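Local coordinates for protein predicted metal-dependent phosphohydrolase (Magnetospirillum magnetotacticum MS-1, PDB 3KH1) that probably acts as a metal-dependent HD-domain phosphohydrolase, possibly removing phosphate from deoxynucleoside 5'-monophosphates, at residues 39-44 against 74-79; 124-129 against 139-144; 147-150 against 156-159. All blocks are in the same frame, centred on the assembly; numbering follows the deposited sequence.

Contact 1. Residues 39-44 against 74-79; sequences ENDAEH and IHDIVE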
ATOM      1  N   GLU A  39      -8.967  -5.457   9.172  1.00  9.93           N
ATOM      2  CA  GLU A  39      -8.121  -4.858   8.164  1.00  9.78           C
ATOM      3  C   GLU A  39      -8.903  -4.150   7.079  1.00  9.15           C
ATOM      4  O   GLU A  39      -9.981  -4.640   6.686  1.00  9.80           O
ATOM      5  CB  GLU A  39      -7.289  -6.012   7.525  1.00 11.80           C
ATOM      6  CG  GLU A  39      -6.160  -5.593   6.729  1.00 12.74           C
ATOM      7  CD  GLU A  39      -5.442  -6.766   6.081  1.00 10.20           C
ATOM      8  OE1 GLU A  39      -6.082  -7.681   5.486  1.00 10.07           O
ATOM      9  OE2 GLU A  39      -4.238  -6.668   6.062  1.00 12.11           O
ATOM     10  N   ASN A  40      -8.417  -3.002   6.598  1.00  8.43           N
ATOM     11  CA  ASN A  40      -8.999  -2.361   5.457  1.00  8.58           C
ATOM     12  C   ASN A  40      -8.293  -2.742   4.150  1.00  8.91           C
ATOM     13  O   ASN A  40      -7.177  -3.271   4.142  1.00  8.92           O
ATOM     14  CB  ASN A  40      -9.177  -0.838   5.661  1.00  9.85           C
ATOM     15  CG  ASN A  40      -7.898  -0.053   5.518  1.00  9.08           C
ATOM     16  OD1 ASN A  40      -7.228  -0.083   4.457  1.00  9.11           O
ATOM     17  ND2 ASN A  40      -7.560   0.739   6.546  1.00 10.75           N
ATOM     18  N   ASP A  41      -8.930  -2.469   3.010  1.00  8.54           N
ATOM     19  CA  ASP A  41      -8.385  -2.892   1.733  1.00  8.50           C
ATOM     20  C   ASP A  41      -7.068  -2.198   1.404  1.00  8.54           C
ATOM     21  O   ASP A  41      -6.225  -2.794   0.740  1.00  8.90           O
ATOM     22  CB  ASP A  41      -9.371  -2.622   0.584  1.00  9.59           C
ATOM     23  CG  ASP A  41     -10.380  -3.703   0.387  1.00 10.17           C
ATOM     24  OD1 ASP A  41     -10.421  -4.694   1.140  1.00 10.25           O
ATOM     25  OD2 ASP A  41     -11.147  -3.535  -0.600  1.00 11.30           O
ATOM     26  N   ALA A  42      -6.920  -0.920   1.752  1.00  8.11           N
ATOM     27  CA  ALA A  42      -5.682  -0.188   1.413  1.00  9.36           C
ATOM     28  C   ALA A  42      -4.521  -0.776   2.192  1.00  8.13           C
ATOM     29  O   ALA A  42      -3.463  -1.042   1.626  1.00  9.48           O
ATOM     30  CB  ALA A  42      -5.840   1.320   1.696  1.00  9.56           C
ATOM     31  N   GLU A  43      -4.685  -0.982   3.496  1.00  9.32           N
ATOM     32  CA  GLU A  43      -3.560  -1.514   4.286  1.00  9.07           C
ATOM     33  C   GLU A  43      -3.302  -2.983   3.929  1.00  9.23           C
ATOM     34  O   GLU A  43      -2.162  -3.409   3.963  1.00  8.44           O
ATOM     35  CB  GLU A  43      -3.740  -1.297   5.726  1.00 13.34           C
ATOM     36  CG  GLU A  43      -4.820  -2.028   6.258  1.00 11.09           C
ATOM     37  CD  GLU A  43      -5.325  -1.513   7.711  1.00 12.99           C
ATOM     38  OE1 GLU A  43      -4.840  -0.535   8.329  1.00 15.90           O
ATOM     39  OE2 GLU A  43      -6.239  -2.125   8.142  1.00 10.54           O
ATOM     40  N   HIS A  44      -4.323  -3.719   3.469  1.00  8.76           N
ATOM     41  CA  HIS A  44      -4.132  -5.087   2.958  1.00  8.83           C
ATOM     42  C   HIS A  44      -3.261  -5.065   1.716  1.00  9.02           C
ATOM     43  O   HIS A  44      -2.293  -5.843   1.638  1.00  8.64           O
ATOM     44  CB  HIS A  44      -5.491  -5.739   2.651  1.00  8.86           C
ATOM     45  CG  HIS A  44      -5.385  -7.123   2.104  1.00  8.79           C
ATOM     46  ND1 HIS A  44      -5.149  -8.219   2.918  1.00 10.33           N
ATOM     47  CD2 HIS A  44      -5.389  -7.594   0.829  1.00 10.45           C
ATOM     48  CE1 HIS A  44      -5.105  -9.307   2.162  1.00 11.00           C
ATOM     49  NE2 HIS A  44      -5.194  -8.951   0.899  1.00 10.98           N
ATOM     50  N   ILE A  74      -3.294  -2.171  -7.047  1.00  9.50           N
ATOM     51  CA  ILE A  74      -4.556  -1.738  -7.667  1.00 10.17           C
ATOM     52  C   ILE A  74      -5.667  -2.786  -7.622  1.00 10.78           C
ATOM     53  O   ILE A  74      -6.793  -2.496  -8.033  1.00 11.12           O
ATOM     54  CB  ILE A  74      -4.348  -1.191  -9.108  1.00 11.01           C
ATOM     55  CG1 ILE A  74      -3.817  -2.228 -10.095  1.00 11.55           C
ATOM     56  CG2 ILE A  74      -3.412  -0.004  -9.041  1.00 12.93           C
ATOM     57  CD1 ILE A  74      -4.873  -3.186 -10.691  1.00 13.93           C
ATOM     58  N   HIS A  75      -5.372  -4.013  -7.170  1.00 10.45           N
ATOM     59  CA  HIS A  75      -6.283  -5.139  -7.342  1.00 11.28           C
ATOM     60  C   HIS A  75      -7.634  -5.004  -6.668  1.00 10.70           C
ATOM     61  O   HIS A  75      -8.567  -5.646  -7.114  1.00 12.04           O
ATOM     62  CB  HIS A  75      -5.624  -6.502  -6.935  1.00 11.35           C
ATOM     63  CG  HIS A  75      -5.740  -6.817  -5.475  1.00 11.87           C
ATOM     64  ND1 HIS A  75      -4.948  -6.224  -4.494  1.00 11.40           N
ATOM     65  CD2 HIS A  75      -6.610  -7.633  -4.820  1.00 11.98           C
ATOM     66  CE1 HIS A  75      -5.328  -6.679  -3.300  1.00 12.17           C
ATOM     67  NE2 HIS A  75      -6.318  -7.554  -3.477  1.00 11.82           N
ATOM     68  N   ASP A  76      -7.705  -4.210  -5.602  1.00 10.79           N
ATOM     69  CA  ASP A  76      -8.939  -3.991  -4.885  1.00 10.10           C
ATOM     70  C   ASP A  76      -9.578  -2.629  -5.098  1.00 10.58           C
ATOM     71  O   ASP A  76     -10.611  -2.318  -4.498  1.00 11.62           O
ATOM     72  CB  ASP A  76      -8.779  -4.244  -3.379  1.00 10.31           C
ATOM     73  CG  ASP A  76      -9.048  -5.691  -2.991  1.00 10.98           C
ATOM     74  OD1 ASP A  76      -9.689  -6.425  -3.783  1.00 12.38           O
ATOM     75  OD2 ASP A  76      -8.667  -6.021  -1.851  1.00 12.01           O
ATOM     76  N   ILE A  77      -9.065  -1.830  -6.005  1.00 10.87           N
ATOM     77  CA  ILE A  77      -9.697  -0.524  -6.262  1.00 11.38           C
ATOM     78  C   ILE A  77     -11.176  -0.635  -6.592  1.00 12.20           C
ATOM     79  O   ILE A  77     -11.981   0.206  -6.131  1.00 12.78           O
ATOM     80  CB  ILE A  77      -8.888   0.291  -7.279  1.00 13.07           C
ATOM     81  CG1 ILE A  77      -7.587   0.823  -6.578  1.00 14.07           C
ATOM     82  CG2 ILE A  77      -9.752   1.409  -7.915  1.00 13.95           C
ATOM     83  CD1 ILE A  77      -6.559   1.434  -7.539  1.00 16.36           C
ATOM     84  N   VAL A  78     -11.558  -1.676  -7.343  1.00 12.41           N
ATOM     85  CA  VAL A  78     -12.981  -1.846  -7.622  1.00 13.06           C
ATOM     86  C   VAL A  78     -13.870  -1.950  -6.383  1.00 12.96           C
ATOM     87  O   VAL A  78     -15.079  -1.608  -6.441  1.00 14.41           O
ATOM     88  CB  VAL A  78     -13.268  -3.075  -8.531  1.00 13.43           C
ATOM     89  CG1 VAL A  78     -12.715  -2.802  -9.963  1.00 14.98           C
ATOM     90  CG2 VAL A  78     -12.752  -4.404  -7.899  1.00 14.69           C
ATOM     91  N   GLU A  79     -13.310  -2.389  -5.255  1.00 12.05           N
ATOM     92  CA  GLU A  79     -14.091  -2.513  -4.022  1.00 12.35           C
ATOM     93  C   GLU A  79     -14.573  -1.176  -3.450  1.00 13.01           C
ATOM     94  O   GLU A  79     -15.467  -1.158  -2.609  1.00 13.59           O
ATOM     95  CB  GLU A  79     -13.352  -3.373  -2.971  1.00 12.43           C
ATOM     96  CG  GLU A  79     -13.017  -4.793  -3.521  1.00 12.88           C
ATOM     97  CD  GLU A  79     -12.768  -5.849  -2.471  1.00 12.59           C
ATOM     98  OE1 GLU A  79     -12.543  -5.527  -1.310  1.00 14.00           O
ATOM     99  OE2 GLU A  79     -12.846  -7.049  -2.861  1.00 16.27           O
TER
HETATM  100  O   HOH W   1      -6.465  -5.070  -0.736  1.00 11.08           O
HETATM  101  O   HOH W   2     -10.107  -7.199   0.029  1.00 16.73           O

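Contact 2. Residues 124-129 against 139-144; sequences QEYEAR and ALDRLQ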
ATOM      1  N   GLN A 124      -8.128  -7.106 -14.366  1.00 14.85           N
ATOM      2  CA  GLN A 124      -8.745  -8.274 -14.996  0.50 16.33           C
ATOM      3  C   GLN A 124      -7.764  -9.471 -15.003  1.00 16.26           C
ATOM      4  O   GLN A 124      -8.136 -10.617 -14.779  1.00 17.03           O
ATOM      5  CB  GLN A 124      -9.210  -7.894 -16.424  0.50 16.61           C
ATOM      6  CG  GLN A 124     -10.431  -6.910 -16.446  0.50 18.35           C
ATOM      7  CD  GLN A 124     -10.594  -6.120 -17.745  0.50 24.20           C
ATOM      8  OE1 GLN A 124     -10.287  -6.599 -18.816  0.50 25.61           O
ATOM      9  NE2 GLN A 124     -11.085  -4.893 -17.633  0.50 29.10           N
ATOM     10  N   GLU A 125      -6.486  -9.175 -15.252  1.00 15.76           N
ATOM     11  CA  GLU A 125      -5.448 -10.171 -15.279  1.00 14.88           C
ATOM     12  C   GLU A 125      -5.267 -10.820 -13.897  1.00 14.11           C
ATOM     13  O   GLU A 125      -5.198 -12.054 -13.767  1.00 14.78           O
ATOM     14  CB  GLU A 125      -4.152  -9.531 -15.769  1.00 15.93           C
ATOM     15  CG  GLU A 125      -3.012 -10.476 -15.825  1.00 16.07           C
ATOM     16  CD  GLU A 125      -1.727  -9.853 -16.338  1.00 18.50           C
ATOM     17  OE1 GLU A 125      -1.767  -8.747 -16.892  1.00 20.15           O
ATOM     18  OE2 GLU A 125      -0.654 -10.451 -16.113  1.00 16.37           O
ATOM     19  N   TYR A 126      -5.261  -9.971 -12.878  1.00 13.49           N
ATOM     20  CA  TYR A 126      -5.213 -10.442 -11.496  1.00 12.82           C
ATOM     21  C   TYR A 126      -6.385 -11.395 -11.214  1.00 13.35           C
ATOM     22  O   TYR A 126      -6.196 -12.494 -10.671  1.00 13.29           O
ATOM     23  CB  TYR A 126      -5.274  -9.266 -10.519  1.00 13.32           C
ATOM     24  CG  TYR A 126      -5.412  -9.723  -9.114  1.00 13.00           C
ATOM     25  CD1 TYR A 126      -4.291 -10.164  -8.420  1.00 15.10           C
ATOM     26  CD2 TYR A 126      -6.632  -9.715  -8.458  1.00 15.23           C
ATOM     27  CE1 TYR A 126      -4.367 -10.620  -7.146  1.00 14.35           C
ATOM     28  CE2 TYR A 126      -6.692 -10.188  -7.115  1.00 14.64           C
ATOM     29  CZ  TYR A 126      -5.546 -10.632  -6.481  1.00 12.88           C
ATOM     30  OH  TYR A 126      -5.658 -11.078  -5.171  1.00 18.44           O
ATOM     31  N   GLU A 127      -7.583 -10.962 -11.574  1.00 14.52           N
ATOM     32  CA  GLU A 127      -8.772 -11.764 -11.310  1.00 15.66           C
ATOM     33  C   GLU A 127      -8.757 -13.100 -12.043  1.00 16.85           C
ATOM     34  O   GLU A 127      -9.231 -14.103 -11.498  1.00 17.50           O
ATOM     35  CB  GLU A 127     -10.047 -11.015 -11.654  1.00 16.97           C
ATOM     36  CG  GLU A 127     -10.292  -9.835 -10.839  1.00 20.02           C
ATOM     37  CD  GLU A 127     -10.597 -10.155  -9.376  1.00 23.22           C
ATOM     38  OE1 GLU A 127     -11.030 -11.294  -9.057  1.00 26.20           O
ATOM     39  OE2 GLU A 127     -10.424  -9.236  -8.541  1.00 28.66           O
ATOM     40  N   ALA A 128      -8.199 -13.118 -13.258  1.00 17.27           N
ATOM     41  CA  ALA A 128      -8.179 -14.351 -14.041  1.00 17.54           C
ATOM     42  C   ALA A 128      -7.185 -15.392 -13.536  1.00 18.19           C
ATOM     43  O   ALA A 128      -7.334 -16.577 -13.820  1.00 19.02           O
ATOM     44  CB  ALA A 128      -7.922 -14.064 -15.531  1.00 17.99           C
ATOM     45  N   ARG A 129      -6.153 -14.917 -12.844  1.00 18.77           N
ATOM     46  CA  ARG A 129      -5.104 -15.746 -12.206  1.00 20.90           C
ATOM     47  C   ARG A 129      -4.529 -16.805 -13.175  1.00 21.44           C
ATOM     48  O   ARG A 129      -4.315 -17.993 -12.823  1.00 24.07           O
ATOM     49  CB  ARG A 129      -5.515 -16.223 -10.763  1.00 22.03           C
ATOM     50  CG  ARG A 129      -6.872 -16.709 -10.545  1.00 23.76           C
ATOM     51  CD  ARG A 129      -7.026 -17.262  -9.129  1.00 22.60           C
ATOM     52  NE  ARG A 129      -8.325 -17.870  -8.955  1.00 25.28           N
ATOM     53  CZ  ARG A 129      -9.436 -17.170  -8.769  1.00 28.38           C
ATOM     54  NH1 ARG A 129      -9.407 -15.826  -8.736  1.00 29.47           N
ATOM     55  NH2 ARG A 129     -10.580 -17.815  -8.622  1.00 30.69           N
ATOM     56  N   ALA A 139      -1.230 -15.824  -5.089  1.00 10.91           N
ATOM     57  CA  ALA A 139      -0.680 -16.673  -4.029  1.00 10.76           C
ATOM     58  C   ALA A 139      -0.362 -15.845  -2.784  1.00 11.22           C
ATOM     59  O   ALA A 139      -0.677 -16.249  -1.655  1.00 11.12           O
ATOM     60  CB  ALA A 139       0.572 -17.355  -4.586  1.00 11.73           C
ATOM     61  N   LEU A 140       0.210 -14.664  -2.977  1.00 11.41           N
ATOM     62  CA  LEU A 140       0.549 -13.818  -1.852  1.00 11.63           C
ATOM     63  C   LEU A 140      -0.689 -13.314  -1.166  1.00 10.80           C
ATOM     64  O   LEU A 140      -0.810 -13.262   0.064  1.00 11.20           O
ATOM     65  CB  LEU A 140       1.373 -12.641  -2.291  1.00 11.86           C
ATOM     66  CG  LEU A 140       2.727 -12.982  -2.872  1.00 11.96           C
ATOM     67  CD1 LEU A 140       3.298 -11.755  -3.601  1.00 15.60           C
ATOM     68  CD2 LEU A 140       3.649 -13.444  -1.760  1.00 16.14           C
ATOM     69  N   ASP A 141      -1.678 -12.941  -1.950  1.00 10.19           N
ATOM     70  CA  ASP A 141      -2.944 -12.453  -1.435  1.00 10.98           C
ATOM     71  C   ASP A 141      -3.699 -13.508  -0.636  1.00 11.51           C
ATOM     72  O   ASP A 141      -4.397 -13.191   0.334  1.00 11.93           O
ATOM     73  CB  ASP A 141      -3.835 -11.954  -2.548  1.00 12.53           C
ATOM     74  CG  ASP A 141      -5.022 -11.240  -2.020  1.00 13.60           C
ATOM     75  OD1 ASP A 141      -4.816 -10.184  -1.384  1.00 16.26           O
ATOM     76  OD2 ASP A 141      -6.118 -11.712  -2.287  1.00 16.35           O
ATOM     77  N   ARG A 142      -3.558 -14.773  -1.038  1.00 10.51           N
ATOM     78  CA  ARG A 142      -4.213 -15.866  -0.334  1.00 11.50           C
ATOM     79  C   ARG A 142      -3.421 -16.307   0.888  1.00 10.57           C
ATOM     80  O   ARG A 142      -3.976 -16.836   1.863  1.00 11.81           O
ATOM     81  CB  ARG A 142      -4.402 -17.050  -1.282  1.00 12.48           C
ATOM     82  CG  ARG A 142      -5.406 -16.796  -2.398  1.00 14.18           C
ATOM     83  CD  ARG A 142      -6.769 -17.244  -2.049  1.00 15.20           C
ATOM     84  NE  ARG A 142      -7.338 -16.766  -0.790  1.00 16.33           N
ATOM     85  CZ  ARG A 142      -7.979 -15.600  -0.590  1.00 17.63           C
ATOM     86  NH1 ARG A 142      -8.214 -14.740  -1.594  1.00 20.17           N
ATOM     87  NH2 ARG A 142      -8.473 -15.316   0.620  1.00 20.98           N
ATOM     88  N   LEU A 143      -2.097 -16.111   0.879  1.00 11.04           N
ATOM     89  CA  LEU A 143      -1.265 -16.503   2.034  1.00 10.14           C
ATOM     90  C   LEU A 143      -1.485 -15.599   3.217  1.00  9.62           C
ATOM     91  O   LEU A 143      -1.546 -16.043   4.369  1.00 10.20           O
ATOM     92  CB  LEU A 143       0.188 -16.418   1.608  1.00 10.48           C
ATOM     93  CG  LEU A 143       1.256 -16.691   2.676  1.00 10.40           C
ATOM     94  CD1 LEU A 143       1.104 -18.099   3.301  1.00 13.81           C
ATOM     95  CD2 LEU A 143       2.682 -16.520   2.122  1.00 12.94           C
ATOM     96  N   GLN A 144      -1.555 -14.302   2.946  1.00 10.37           N
ATOM     97  CA  GLN A 144      -1.591 -13.344   4.041  1.00 10.56           C
ATOM     98  C   GLN A 144      -2.743 -13.552   5.053  1.00  9.57           C
ATOM     99  O   GLN A 144      -2.502 -13.471   6.279  1.00 10.09           O
ATOM    100  CB  GLN A 144      -1.495 -11.914   3.518  1.00  9.87           C
ATOM    101  CG  GLN A 144      -1.440 -10.793   4.574  1.00 10.82           C
ATOM    102  CD  GLN A 144      -2.775 -10.189   4.891  1.00 10.50           C
ATOM    103  OE1 GLN A 144      -3.846 -10.713   4.525  1.00 11.32           O
ATOM    104  NE2 GLN A 144      -2.724  -8.989   5.517  1.00 11.19           N
TER

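Contact 3. Residues 147-150 against 156-159; sequences LHNF and TWKP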
ATOM      1  N   LEU A 147      -1.804 -16.271   7.464  1.00  9.81           N
ATOM      2  CA  LEU A 147      -0.897 -15.724   8.471  1.00 10.82           C
ATOM      3  C   LEU A 147      -1.654 -15.025   9.567  1.00 10.44           C
ATOM      4  O   LEU A 147      -1.374 -15.216  10.767  1.00 10.86           O
ATOM      5  CB  LEU A 147       0.110 -14.765   7.834  1.00 10.74           C
ATOM      6  CG  LEU A 147       1.067 -15.302   6.754  1.00 10.52           C
ATOM      7  CD1 LEU A 147       1.961 -14.193   6.205  1.00 12.59           C
ATOM      8  CD2 LEU A 147       1.938 -16.399   7.262  1.00 14.55           C
ATOM      9  N   HIS A 148      -2.617 -14.209   9.179  1.00  9.59           N
ATOM     10  CA  HIS A 148      -3.367 -13.433  10.189  1.00  9.42           C
ATOM     11  C   HIS A 148      -4.289 -14.304  11.027  1.00 10.07           C
ATOM     12  O   HIS A 148      -4.336 -14.137  12.248  1.00 10.90           O
ATOM     13  CB  HIS A 148      -4.149 -12.317   9.520  1.00  9.05           C
ATOM     14  CG  HIS A 148      -3.312 -11.115   9.220  1.00  8.70           C
ATOM     15  ND1 HIS A 148      -3.659  -9.874   9.654  1.00 10.50           N
ATOM     16  CD2 HIS A 148      -2.122 -10.975   8.566  1.00  9.84           C
ATOM     17  CE1 HIS A 148      -2.708  -9.020   9.309  1.00  9.44           C
ATOM     18  NE2 HIS A 148      -1.755  -9.656   8.656  1.00 10.05           N
ATOM     19  N   ASN A 149      -4.947 -15.297  10.420  1.00  9.30           N
ATOM     20  CA  ASN A 149      -5.785 -16.176  11.174  1.00 10.32           C
ATOM     21  C   ASN A 149      -4.956 -16.972  12.172  1.00  9.84           C
ATOM     22  O   ASN A 149      -5.386 -17.250  13.290  1.00 11.23           O
ATOM     23  CB  ASN A 149      -6.565 -17.126  10.250  1.00  9.69           C
ATOM     24  CG  ASN A 149      -8.019 -16.809  10.156  1.00 10.47           C
ATOM     25  OD1 ASN A 149      -8.722 -16.682  11.152  1.00 11.54           O
ATOM     26  ND2 ASN A 149      -8.507 -16.784   8.926  1.00 12.90           N
ATOM     27  N   PHE A 150      -3.727 -17.319  11.814  1.00 10.19           N
ATOM     28  CA  PHE A 150      -2.879 -18.062  12.755  1.00 11.10           C
ATOM     29  C   PHE A 150      -2.551 -17.152  13.958  1.00 11.02           C
ATOM     30  O   PHE A 150      -2.655 -17.556  15.113  1.00 11.72           O
ATOM     31  CB  PHE A 150      -1.615 -18.556  12.072  1.00 11.56           C
ATOM     32  CG  PHE A 150      -0.848 -19.547  12.886  1.00 11.75           C
ATOM     33  CD1 PHE A 150      -1.137 -20.895  12.783  1.00 12.27           C
ATOM     34  CD2 PHE A 150       0.153 -19.143  13.734  1.00 13.00           C
ATOM     35  CE1 PHE A 150      -0.457 -21.810  13.531  1.00 13.70           C
ATOM     36  CE2 PHE A 150       0.848 -20.067  14.527  1.00 14.97           C
ATOM     37  CZ  PHE A 150       0.556 -21.405  14.399  1.00 14.69           C
ATOM     38  N   THR A 156     -10.829 -15.019  12.457  1.00 10.50           N
ATOM     39  CA  THR A 156     -11.787 -14.975  11.350  1.00 10.67           C
ATOM     40  C   THR A 156     -12.376 -16.347  11.040  1.00 11.43           C
ATOM     41  O   THR A 156     -13.588 -16.468  10.870  1.00 11.82           O
ATOM     42  CB  THR A 156     -11.164 -14.281  10.128  1.00 10.69           C
ATOM     43  OG1 THR A 156     -10.637 -12.993  10.544  1.00 10.84           O
ATOM     44  CG2 THR A 156     -12.212 -14.098   9.021  1.00 12.56           C
ATOM     45  N   TRP A 157     -11.556 -17.389  11.096  1.00 11.21           N
ATOM     46  CA  TRP A 157     -12.042 -18.734  10.837  1.00 11.24           C
ATOM     47  C   TRP A 157     -13.203 -19.139  11.735  1.00 12.02           C
ATOM     48  O   TRP A 157     -14.250 -19.612  11.269  1.00 13.29           O
ATOM     49  CB  TRP A 157     -10.944 -19.758  11.048  1.00 12.01           C
ATOM     50  CG  TRP A 157      -9.894 -19.824   9.960  1.00 12.81           C
ATOM     51  CD1 TRP A 157     -10.056 -19.617   8.624  1.00 12.18           C
ATOM     52  CD2 TRP A 157      -8.507 -20.136  10.146  1.00 12.61           C
ATOM     53  NE1 TRP A 157      -8.859 -19.790   7.969  1.00 13.57           N
ATOM     54  CE2 TRP A 157      -7.892 -20.106   8.877  1.00 13.27           C
ATOM     55  CE3 TRP A 157      -7.716 -20.429  11.258  1.00 12.65           C
ATOM     56  CZ2 TRP A 157      -6.517 -20.357   8.699  1.00 13.01           C
ATOM     57  CZ3 TRP A 157      -6.357 -20.638  11.090  1.00 13.98           C
ATOM     58  CH2 TRP A 157      -5.784 -20.637   9.808  1.00 14.46           C
ATOM     59  N   LYS A 158     -13.046 -19.038  13.049  1.00 12.51           N
ATOM     60  CA  LYS A 158     -14.045 -19.593  13.966  0.50 13.36           C
ATOM     61  C   LYS A 158     -15.407 -18.893  13.904  1.00 12.93           C
ATOM     62  O   LYS A 158     -16.432 -19.537  13.785  1.00 13.62           O
ATOM     63  CB  LYS A 158     -13.492 -19.680  15.399  0.50 14.33           C
ATOM     64  CG  LYS A 158     -12.412 -20.730  15.564  0.50 16.78           C
ATOM     65  CD  LYS A 158     -11.602 -20.571  16.835  0.50 18.64           C
ATOM     66  CE  LYS A 158     -12.401 -20.759  18.097  0.50 20.94           C
ATOM     67  NZ  LYS A 158     -11.516 -20.576  19.320  0.50 23.63           N
ATOM     68  N   PRO A 159     -15.425 -17.554  13.945  1.00 12.30           N
ATOM     69  CA  PRO A 159     -16.734 -16.910  13.894  1.00 12.63           C
ATOM     70  C   PRO A 159     -17.470 -17.125  12.597  1.00 12.47           C
ATOM     71  O   PRO A 159     -18.680 -17.103  12.574  1.00 14.36           O
ATOM     72  CB  PRO A 159     -16.407 -15.426  14.116  1.00 13.28           C
ATOM     73  CG  PRO A 159     -15.147 -15.481  14.917  1.00 12.66           C
ATOM     74  CD  PRO A 159     -14.365 -16.589  14.296  1.00 13.06           C
TER

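Contact 1. Residues 39-44 against 74-79
This is a buried, polar, partly water-mediated contact in which D41 and H44 face H75, D76 and E79. It joins the first turn of helix 41-54 to the loop that follows helix 65-74. H44 and the adjoining H75-D76 pair probably supply three members of the H...HD...D signature that names the HD superfamily. D41 lies with CG beside its backbone N and anti to the carbonyl carbon (chi1 -85°), which turns its carboxylate to the loop. There OD2 of D41 stands 2.5 Å from OE1 of E79, the extended E79 chain crossing it at about a right angle with the two carboxylate planes 42° apart. The other oxygen, OD1 of D41, is 3.7 Å from OD2 of D76, two carboxylate oxygens of like charge. Water fills in: water 1 donates to D41 O at 2.7 Å and to D76 OD2 at 2.6 Å, and water 2 sits between D41 OD1 and D76 OD2. With an alanine in place of D41, water 2 would probably lose the acceptor OD1 and E79 OE1 its close oxygen neighbour, leaving the E79 carboxylate freer to turn. The two histidine rings meet edge to edge, CD2 of H44 lying 4.2 Å from CE1 of H75. H44 ND1 gives a bent hydrogen bond to E39 OE1 (2.8 Å), and H44 NE2 is hydrogen-bonded to D141 OD1, so both ring nitrogens fix its rotation. Behind D41, a capping box closes the helix start: E43 N donates to N40 OD1 at 2.9 Å, and N40 N to E43 OE2. Acid oxygens and imidazoles converging around ordered waters are consistent with the metal-binding centre of related HD enzymes.

Contact 2. Residues 124-129 against 139-144
Y126 meets D141 where helix 113-128 passes helix 132-151, and D141 supplies what is probably the closing aspartate of the H...HD...D signature of the HD fold. The contact is small and buried, carried by the end of one tyrosine. The ring of Y126 projects with CG anti to the backbone N (chi1 172°) and spans a gap of 10.5 Å between the CA atoms of Y126 and D141. OH of Y126 arrives 3.0 Å from OD2 of D141, but the angle is too poor for a hydrogen bond. The hydroxyl instead lies across the side of the aspartate, 3.2 Å from CG and 3.3 Å from CB of D141. The carboxylate oxygen is near the ring plane, at the ring's edge, while the two planes stand 78° apart. The polar grip on D141 comes from another quarter: OD1 is hydrogen-bonded to NE2 of H44. R142 adds a long charge pairing, its NH1 being 3.7 Å from OD2 of D141; because that oxygen lies well out of the guanidinium plane, no N-H points at it and the pull is electrostatic alone. Y126 thus forms a wall beside the aspartate, and its ring also meets that of H75 obliquely. Among the neighbouring helices, Y126 is wedged against M71 and L72 of helix 65-74 and against A137 and D138 one turn earlier on helix 132-151. L140, next to D141 in the chain, turns to I48 and A52 of helix 41-54, and Q144 reaches E39 in strand 38-40.

Contact 3. Residues 147-150 against 156-159
N149 and F150, near the C-terminal end of helix 132-151, meet T156 and W157 of the following loop in an amide-aromatic stack that folds the chain back on its own helix. Ahead of them on the helix, L147 packs on V17 of the second subunit, and H148 gives its ND1 proton to the backbone of L31. N149 carries most of the contact. Its amide lies flat on one face of the W157 indole, the planes 8° apart. CB of N149 makes a CH-pi contact, 3.3 Å from the centroid of the six-membered ring and almost exactly on its normal. The strained chi1 of -108° sets the amide over the indole with its oxygen turned to the loop backbone. OD1 of N149 then accepts two backbone hydrogen bonds, from W157 N at 2.9 Å and from T156 N at 3.0 Å, the donors approaching from opposite faces of the carbonyl plane. The two bonds hold the middle of the loop between helix 132-151 and helix 164-177. T156, whose OG1 is bonded to the backbone of Q29, brings its side chain to about 4 Å from a bound calcium ion. At the other end of the amide, ND2 of N149 is 3.2 Å from NE1 of W157, two donors in van der Waals contact without a bond. F150 adds a glancing touch, its backbone N lying 4.3 Å from CZ3 of W157.

In the fold
Contacts 1 and 2 lie close to the middle of the chain and touch each other: H44 meets D141, E39 meets Q144, and H75 packs on Y126, so together they unite what are probably the four signature residues of the HD fold. Contact 3 is also largely buried but sits about 17 Å from the centre of the chain. It shares helix 132-151 with contact 2, farther along toward its C-terminal end. Chemistry follows place. Contact 1 is acidic and bridged by water, and contact 2 is a sparse touch of hydroxyl on carboxylate. Contact 3 relies on neutral groups, an amide stacked on indole and hydrogen-bonded to backbone N-H groups.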